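Long-range contacts in hypothetical protein TT1561 (Thermus thermophilus, PDB 1UF3), which is of unknown function but belongs to the calcineurin-like metallophosphoesterase superfamily, binds calcium ions and may act as a phosphoesterase: residues 150-155 against 181-186; 12-17 against 36-41. All coordinates share one frame; numbering follows the deposited sequence.

Interaction 1 (150-155 against 181-186); sequences PKIFLF and PLLVLV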
loop_
_atom_site.group_PDB
_atom_site.type_symbol
_atom_site.label_atom_id
_atom_site.label_comp_id
_atom_site.label_asym_id
_atom_site.label_seq_id
_atom_site.Cartn_x
_atom_site.Cartn_y
_atom_site.Cartn_z
ATOM N N PRO A 150 -27.120 -0.665 -4.051
ATOM C CA PRO A 150 -27.307 0.733 -4.435
ATOM C C PRO A 150 -26.985 0.716 -5.952
ATOM O O PRO A 150 -26.005 0.075 -6.361
ATOM C CB PRO A 150 -26.211 1.453 -3.660
ATOM C CG PRO A 150 -26.006 0.561 -2.428
ATOM C CD PRO A 150 -26.109 -0.814 -2.980
ATOM N N LYS A 151 -27.783 1.398 -6.776
ATOM C CA LYS A 151 -27.555 1.421 -8.236
ATOM C C LYS A 151 -26.931 2.698 -8.810
ATOM O O LYS A 151 -27.166 3.807 -8.306
ATOM C CB LYS A 151 -28.867 1.155 -8.976
ATOM C CG LYS A 151 -29.498 -0.197 -8.674
ATOM C CD LYS A 151 -30.912 -0.282 -9.233
ATOM C CE LYS A 151 -31.666 -1.484 -8.699
ATOM N NZ LYS A 151 -33.125 -1.479 -9.045
ATOM N N ILE A 152 -26.106 2.525 -9.849
ATOM C CA ILE A 152 -25.461 3.639 -10.558
ATOM C C ILE A 152 -25.848 3.436 -12.027
ATOM O O ILE A 152 -25.530 2.398 -12.622
ATOM C CB ILE A 152 -23.920 3.612 -10.430
ATOM C CG1 ILE A 152 -23.508 3.850 -8.968
ATOM C CG2 ILE A 152 -23.297 4.691 -11.349
ATOM C CD1 ILE A 152 -22.011 4.000 -8.726
ATOM N N PHE A 153 -26.579 4.402 -12.585
ATOM C CA PHE A 153 -27.048 4.330 -13.963
ATOM C C PHE A 153 -26.274 5.263 -14.874
ATOM O O PHE A 153 -25.906 6.357 -14.479
ATOM C CB PHE A 153 -28.539 4.722 -14.070
ATOM C CG PHE A 153 -29.516 3.683 -13.559
ATOM C CD1 PHE A 153 -29.090 2.437 -13.087
ATOM C CD2 PHE A 153 -30.870 3.949 -13.578
ATOM C CE1 PHE A 153 -30.004 1.493 -12.654
ATOM C CE2 PHE A 153 -31.798 3.002 -13.143
ATOM C CZ PHE A 153 -31.367 1.777 -12.683
ATOM N N LEU A 154 -26.046 4.822 -16.105
ATOM C CA LEU A 154 -25.362 5.648 -17.106
ATOM C C LEU A 154 -26.301 5.786 -18.296
ATOM O O LEU A 154 -26.736 4.801 -18.867
ATOM C CB LEU A 154 -24.045 5.006 -17.568
ATOM C CG LEU A 154 -22.792 5.421 -16.797
ATOM C CD1 LEU A 154 -22.820 4.778 -15.407
ATOM C CD2 LEU A 154 -21.540 5.003 -17.571
ATOM N N PHE A 155 -26.653 7.009 -18.653
ATOM C CA PHE A 155 -27.535 7.224 -19.805
ATOM C C PHE A 155 -26.944 8.351 -20.629
ATOM O O PHE A 155 -26.196 9.201 -20.122
ATOM C CB PHE A 155 -28.928 7.740 -19.419
ATOM C CG PHE A 155 -29.731 6.825 -18.578
ATOM C CD1 PHE A 155 -30.205 7.265 -17.334
ATOM C CD2 PHE A 155 -30.137 5.593 -19.064
ATOM C CE1 PHE A 155 -31.078 6.493 -16.604
ATOM C CE2 PHE A 155 -31.003 4.814 -18.345
ATOM C CZ PHE A 155 -31.486 5.267 -17.101
ATOM N N PRO A 181 -32.119 4.920 -8.386
ATOM C CA PRO A 181 -30.669 4.752 -8.315
ATOM C C PRO A 181 -30.060 5.795 -7.432
ATOM O O PRO A 181 -30.618 6.882 -7.252
ATOM C CB PRO A 181 -30.217 4.920 -9.764
ATOM C CG PRO A 181 -31.306 5.841 -10.355
ATOM C CD PRO A 181 -32.560 5.244 -9.762
ATOM N N LEU A 182 -28.900 5.460 -6.897
ATOM C CA LEU A 182 -28.147 6.335 -6.051
ATOM C C LEU A 182 -27.513 7.461 -6.857
ATOM O O LEU A 182 -27.496 8.612 -6.419
ATOM C CB LEU A 182 -27.053 5.546 -5.365
ATOM C CG LEU A 182 -26.130 6.388 -4.512
ATOM C CD1 LEU A 182 -26.903 6.801 -3.280
ATOM C CD2 LEU A 182 -24.886 5.574 -4.113
ATOM N N LEU A 183 -26.948 7.115 -8.012
ATOM C CA LEU A 183 -26.315 8.094 -8.893
ATOM C C LEU A 183 -26.753 7.824 -10.325
ATOM O O LEU A 183 -26.953 6.678 -10.726
ATOM C CB LEU A 183 -24.785 8.029 -8.794
ATOM C CG LEU A 183 -23.972 8.602 -9.972
ATOM C CD1 LEU A 183 -24.108 10.147 -10.029
ATOM C CD2 LEU A 183 -22.516 8.203 -9.830
ATOM N N VAL A 184 -26.951 8.899 -11.078
ATOM C CA VAL A 184 -27.336 8.809 -12.478
ATOM C C VAL A 184 -26.399 9.777 -13.190
ATOM O O VAL A 184 -26.328 10.971 -12.840
ATOM C CB VAL A 184 -28.801 9.272 -12.719
ATOM C CG1 VAL A 184 -29.157 9.158 -14.227
ATOM C CG2 VAL A 184 -29.757 8.426 -11.908
ATOM N N LEU A 185 -25.641 9.269 -14.149
ATOM C CA LEU A 185 -24.737 10.124 -14.915
ATOM C C LEU A 185 -25.330 10.302 -16.325
ATOM O O LEU A 185 -25.763 9.327 -16.951
ATOM C CB LEU A 185 -23.343 9.483 -15.009
ATOM C CG LEU A 185 -22.392 9.706 -13.823
ATOM C CD1 LEU A 185 -21.176 8.794 -13.940
ATOM C CD2 LEU A 185 -21.933 11.162 -13.808
ATOM N N VAL A 186 -25.376 11.533 -16.824
ATOM C CA VAL A 186 -25.920 11.747 -18.176
ATOM C C VAL A 186 -25.006 12.651 -18.997
ATOM O O VAL A 186 -24.181 13.386 -18.464
ATOM C CB VAL A 186 -27.365 12.373 -18.143
ATOM C CG1 VAL A 186 -28.347 11.414 -17.492
ATOM C CG2 VAL A 186 -27.340 13.719 -17.408
#
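Strands 151-155 and 183-186 are the two parallel strands of a beta-alpha-beta unit, joined through helix 170-179, and they pair side by side within one of the two sheets of this metallophosphoesterase fold. Phe153 shows how backbone and side chain can both serve such a pairing. Its N donates to Leu183 O at 3.0 Å and its O receives Leu185 N at 2.9 Å, the second bond being nearly straight (171° at the hydrogen). Leu185 O then takes Phe155 N, so the bonds alternate along the strands in the parallel pattern. Where the second strand begins, Lys151 O collects two donors: Leu182 N at 2.8 Å, in the carbonyl plane but bent at the hydrogen, and Leu183 N, more weakly.

Side chains alternate between the faces of the sheet. Ile152, Leu154, Leu183 and Leu185 share one face, where Ile152 CG2 rests on Leu183 CD2 at 3.9 Å. Phe153, Phe155, Val184 and Val186 share the other; there Phe155 and Val184 also touch helix 170-179 through Ile176. Lys151, at the start of its strand, leans the way Phe153 does, but its extended chain leads away from 181-186 to NZ, hydrogen-bonded to His179 ND1, with Trp144 as cation-pi partner.

Two aromatic contacts differ plainly in geometry. With CG anti to its own carbonyl carbon (chi1 -74°), the Phe153 ring stands against Pro181, whose CB sits over the centre of one face in a CH-pi contact, 4.0 Å from the centroid, while Pro181 CG approaches the rim atom CD2. The Phe155 ring instead meets its neighbour edge-on: Val184 CG1 lies near the ring plane, 3.8 Å from CD1.

Interaction 2 (12-17 against 36-41); sequences SNPMGD and IALIGN
The carboxamides of Asn13 and Asn41 run alongside each other in the same direction, with their planes turned 68° apart. Asn13 OD1 stands off one side of the Asn41 amide plane, and the selenium of Met15, a selenomethionine, stands off the other, 3.7 Å from Asn41 CB. Two donors of Asn41 grip that OD1: its backbone N at 3.1 Å, and ND2 at 2.8 Å in a bent, weak bond. The peptide between Gly40 and Asn41 is cis, which turns its C=O and N-H to the same side, toward Asn13; Asn13 N donates to Ile39 O at 2.8 Å and, weakly, to the Gly40 O that the cis peptide presents. Farther on, Met15 N donates to Asn41 O at 3.0 Å, and Pro14 CD packs on that same oxygen. Asn41 OD1 is held by Gln73 N, so both ends of its amide are engaged. An alanine in place of Asn13 would probably leave Asn41 N and ND2 without this acceptor and the Asn41 amide less firmly fixed in its rotation. Ser12 and Ile39 form the last parallel bridge before the chains become loops, their CB atoms 3.6 Å apart. Paired loops at the C-terminal ends of adjacent parallel strands are where calcineurin-like phosphoesterases carry their metal-binding Asp-X-His and Gly-Asp motifs; Asn13, Met15 and Asn41 apparently occupy the corresponding positions here.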
loop_
_atom_site.group_PDB
_atom_site.type_symbol
_atom_site.label_atom_id
_atom_site.label_comp_id
_atom_site.label_asym_id
_atom_site.label_seq_id
_atom_site.Cartn_x
_atom_site.Cartn_y
_atom_site.Cartn_z
ATOM N N SER A 12 -18.450 13.113 -20.479
ATOM C CA SER A 12 -19.298 12.608 -21.556
ATOM C C SER A 12 -18.907 13.156 -22.927
ATOM O O SER A 12 -18.073 14.037 -23.053
ATOM C CB SER A 12 -20.752 12.998 -21.301
ATOM O OG SER A 12 -20.869 14.419 -21.370
ATOM N N ASN A 13 -19.527 12.596 -23.948
ATOM C CA ASN A 13 -19.342 13.040 -25.319
ATOM C C ASN A 13 -17.953 13.492 -25.759
ATOM O O ASN A 13 -17.800 14.601 -26.243
ATOM C CB ASN A 13 -20.343 14.172 -25.578
ATOM C CG ASN A 13 -20.567 14.422 -27.048
ATOM O OD1 ASN A 13 -21.103 13.565 -27.759
ATOM N ND2 ASN A 13 -20.155 15.600 -27.517
ATOM N N PRO A 14 -16.918 12.650 -25.596
ATOM C CA PRO A 14 -15.572 13.060 -26.025
ATOM C C PRO A 14 -15.451 13.265 -27.562
ATOM O O PRO A 14 -14.536 13.940 -28.037
ATOM C CB PRO A 14 -14.682 11.922 -25.515
ATOM C CG PRO A 14 -15.621 10.724 -25.508
ATOM C CD PRO A 14 -16.884 11.332 -24.935
HETATM N N MSE A 15 -16.370 12.673 -28.314
HETATM C CA MSE A 15 -16.409 12.777 -29.772
HETATM C C MSE A 15 -15.081 12.551 -30.512
HETATM O O MSE A 15 -14.687 13.355 -31.368
HETATM C CB MSE A 15 -17.001 14.142 -30.189
HETATM C CG MSE A 15 -18.520 14.270 -30.059
HETATM SE SE MSE A 15 -19.532 13.336 -31.387
HETATM C CE MSE A 15 -19.239 14.592 -32.856
ATOM N N GLY A 16 -14.391 11.461 -30.182
ATOM C CA GLY A 16 -13.143 11.139 -30.858
ATOM C C GLY A 16 -11.918 11.961 -30.524
ATOM O O GLY A 16 -10.856 11.751 -31.120
ATOM N N ASP A 17 -12.039 12.884 -29.573
ATOM C CA ASP A 17 -10.900 13.711 -29.179
ATOM C C ASP A 17 -9.950 12.884 -28.305
ATOM O O ASP A 17 -10.067 12.870 -27.074
ATOM C CB ASP A 17 -11.384 14.925 -28.396
ATOM C CG ASP A 17 -10.329 15.986 -28.274
ATOM O OD1 ASP A 17 -9.140 15.643 -28.416
ATOM O OD2 ASP A 17 -10.679 17.162 -28.027
ATOM N N ILE A 36 -13.892 5.243 -13.158
ATOM C CA ILE A 36 -14.121 6.179 -14.243
ATOM C C ILE A 36 -15.449 5.798 -14.870
ATOM O O ILE A 36 -15.753 4.611 -15.039
ATOM C CB ILE A 36 -13.043 6.059 -15.350
ATOM C CG1 ILE A 36 -11.715 6.633 -14.870
ATOM C CG2 ILE A 36 -13.545 6.711 -16.628
ATOM C CD1 ILE A 36 -10.525 6.389 -15.809
ATOM N N ALA A 37 -16.263 6.800 -15.181
ATOM C CA ALA A 37 -17.534 6.555 -15.835
ATOM C C ALA A 37 -17.533 7.469 -17.052
ATOM O O ALA A 37 -17.260 8.665 -16.938
ATOM C CB ALA A 37 -18.691 6.882 -14.912
ATOM N N LEU A 38 -17.816 6.913 -18.223
ATOM C CA LEU A 38 -17.788 7.730 -19.428
ATOM C C LEU A 38 -19.000 7.495 -20.329
ATOM O O LEU A 38 -19.324 6.359 -20.706
ATOM C CB LEU A 38 -16.466 7.481 -20.165
ATOM C CG LEU A 38 -16.116 8.364 -21.366
ATOM C CD1 LEU A 38 -14.605 8.281 -21.718
ATOM C CD2 LEU A 38 -16.992 7.924 -22.500
ATOM N N ILE A 39 -19.678 8.598 -20.639
ATOM C CA ILE A 39 -20.883 8.605 -21.455
ATOM C C ILE A 39 -20.549 9.042 -22.881
ATOM O O ILE A 39 -19.786 9.981 -23.058
ATOM C CB ILE A 39 -21.928 9.608 -20.880
ATOM C CG1 ILE A 39 -22.191 9.332 -19.389
ATOM C CG2 ILE A 39 -23.230 9.470 -21.631
ATOM C CD1 ILE A 39 -22.934 8.022 -19.127
ATOM N N GLY A 40 -21.127 8.381 -23.888
ATOM C CA GLY A 40 -20.848 8.755 -25.273
ATOM C C GLY A 40 -21.363 10.156 -25.611
ATOM O O GLY A 40 -21.866 10.849 -24.733
ATOM N N ASN A 41 -21.249 10.598 -26.863
ATOM C CA ASN A 41 -20.657 9.833 -27.962
ATOM C C ASN A 41 -19.167 9.648 -27.755
ATOM O O ASN A 41 -18.440 10.613 -27.551
ATOM C CB ASN A 41 -20.861 10.570 -29.306
ATOM C CG ASN A 41 -22.314 10.884 -29.592
ATOM O OD1 ASN A 41 -23.146 9.986 -29.734
ATOM N ND2 ASN A 41 -22.632 12.174 -29.683
#

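Each contact pairs two parallel strands, or their ends, in a different sheet, and the two sheets pack face to face as the inner layers of the helix-flanked, four-layer alpha/beta sandwich of metallophosphoesterases, with largely aliphatic contacts between them. The centres of the interactions are 16 Å apart, yet their residues touch. Ile39 of interaction 2 reaches across with both branches, CD1 lying 3.5 Å from Leu154 CG and CG2 lying 3.3 Å from Phe155 O, while Leu185 CD1 meets Ala37 CB at 3.3 Å. The Asn41 side chain is about 10 Å from a bound calcium ion, and the Ile152 side chain is about 10 Å from that of the calcium ligand Asp34.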